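Local coordinates for protein putative lipase/esterase (Lactobacillus plantarum WCFS1, PDB 3BXP) that probably hydrolyses carboxylic esters, as a putative carboxylesterase of the alpha/beta-hydrolase superfamily, at residues Arg185-Thr188 with Pro189-Pro193. Sequence-based numbering, arbitrary orientation.
Sequences RLVT and PASKP
P189 follows T188 directly, and its ring carbon CD lies beside the threonine side chain, 3.3 Å from T188 CB, a tight approach for two carbons. P189 and A190 are the two middle residues of the type I turn that runs from T188 to S191. At A190, the methyl CB comes to 3.4 Å from T188 OG1, and A190 N appears to donate to the same hydroxyl oxygen, although the modelled place of that nitrogen is less certain. T188 OG1 can meet A190 because chi1 of 72° sets it between its own backbone N and carbonyl carbon, which brings OG1 to the A190 end of the turn. S191 closes the turn: its N donates to T188 O over 3.0 Å, nearly straight at the hydrogen (164°). The side chain of S191 turns back over V187, with OG 4.0 Å from V187 CG1. A water joins the two hydroxyls, lying 2.8 Å from both T188 OG1 and S191 OG, and gives a weak bond to L186 O. V187 and S191 are buried against M217 of helix 208-219, whereas P189 and A190 are exposed at the bend. Beyond it, K192 O accepts from N127 ND2, and P193 pairs through its backbone with I151 of the adjacent strand 150-154. The arrangement is a type I beta turn, probably overlaid by an ST turn at T188, and it leads the chain into strand 194-199 of the central alpha/beta-hydrolase sheet.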
loop_
_atom_site.group_PDB
_atom_site.type_symbol
_atom_site.label_atom_id
_atom_site.label_comp_id
_atom_site.label_asym_id
_atom_site.label_seq_id
_atom_site.Cartn_x
_atom_site.Cartn_y
_atom_site.Cartn_z
ATOM N N ARG B 185 -2.263 -18.531 -0.507
ATOM C CA ARG B 185 -2.808 -19.640 0.258
ATOM C C ARG B 185 -1.723 -20.427 0.998
ATOM O O ARG B 185 -2.028 -21.284 1.854
ATOM C CB ARG B 185 -3.639 -20.583 -0.596
ATOM C CG ARG B 185 -4.915 -19.965 -1.128
ATOM C CD ARG B 185 -5.713 -21.017 -1.904
ATOM N NE ARG B 185 -6.972 -20.495 -2.433
ATOM C CZ ARG B 185 -8.007 -20.183 -1.670
ATOM N NH1 ARG B 185 -7.901 -20.320 -0.355
ATOM N NH2 ARG B 185 -9.131 -19.722 -2.207
ATOM N N LEU B 186 -0.470 -20.126 0.704
ATOM C CA LEU B 186 0.668 -20.807 1.326
ATOM C C LEU B 186 1.328 -19.946 2.411
ATOM O O LEU B 186 2.355 -20.325 3.001
ATOM C CB LEU B 186 1.707 -21.200 0.270
ATOM C CG LEU B 186 1.199 -22.039 -0.925
ATOM C CD1 LEU B 186 2.284 -22.355 -1.954
ATOM C CD2 LEU B 186 0.582 -23.308 -0.445
ATOM N N VAL B 187 0.742 -18.773 2.658
ATOM C CA VAL B 187 1.237 -17.863 3.694
ATOM C C VAL B 187 0.925 -18.472 5.079
ATOM O O VAL B 187 -0.159 -19.022 5.295
ATOM C CB VAL B 187 0.626 -16.443 3.584
ATOM C CG1 VAL B 187 0.997 -15.573 4.805
ATOM C CG2 VAL B 187 1.047 -15.779 2.223
ATOM N N THR B 188 1.903 -18.378 5.973
ATOM C CA THR B 188 1.744 -18.773 7.386
ATOM C C THR B 188 2.582 -17.776 8.220
ATOM O O THR B 188 3.268 -16.930 7.678
ATOM C CB THR B 188 2.257 -20.208 7.677
ATOM O OG1 THR B 188 3.696 -20.229 7.637
ATOM C CG2 THR B 188 1.662 -21.248 6.686
ATOM N N PRO B 189 2.454 -17.825 9.538
ATOM C CA PRO B 189 3.253 -16.899 10.323
ATOM C C PRO B 189 4.751 -17.097 10.129
ATOM O O PRO B 189 5.539 -16.244 10.551
ATOM C CB PRO B 189 2.804 -17.234 11.755
ATOM C CG PRO B 189 1.384 -17.611 11.550
ATOM C CD PRO B 189 1.440 -18.495 10.360
ATOM N N ALA B 190 5.138 -18.198 9.501
ATOM C CA ALA B 190 6.557 -18.509 9.228
ATOM C C ALA B 190 7.103 -17.813 7.969
ATOM O O ALA B 190 8.310 -17.816 7.719
ATOM C CB ALA B 190 6.754 -20.033 9.095
ATOM N N SER B 191 6.206 -17.281 7.142
ATOM C CA SER B 191 6.605 -16.612 5.900
ATOM C C SER B 191 7.531 -15.447 6.282
ATOM O O SER B 191 7.296 -14.793 7.299
ATOM C CB SER B 191 5.398 -16.084 5.117
ATOM O OG SER B 191 4.625 -17.154 4.593
ATOM N N LYS B 192 8.569 -15.171 5.492
ATOM C CA LYS B 192 9.481 -14.048 5.834
ATOM C C LYS B 192 8.804 -12.736 5.439
ATOM O O LYS B 192 7.908 -12.704 4.595
ATOM C CB LYS B 192 10.812 -14.138 5.100
ATOM C CG LYS B 192 11.592 -15.409 5.305
ATOM C CD LYS B 192 11.878 -15.670 6.777
ATOM C CE LYS B 192 12.559 -17.055 6.940
ATOM N NZ LYS B 192 13.025 -17.308 8.335
ATOM N N PRO B 193 9.223 -11.627 6.052
ATOM C CA PRO B 193 8.647 -10.325 5.755
ATOM C C PRO B 193 8.728 -9.943 4.261
ATOM O O PRO B 193 9.672 -10.281 3.540
ATOM C CB PRO B 193 9.509 -9.375 6.606
ATOM C CG PRO B 193 9.893 -10.195 7.739
ATOM C CD PRO B 193 10.212 -11.537 7.124
HETATM O O HOH W 1 4.863 -19.908 5.143
#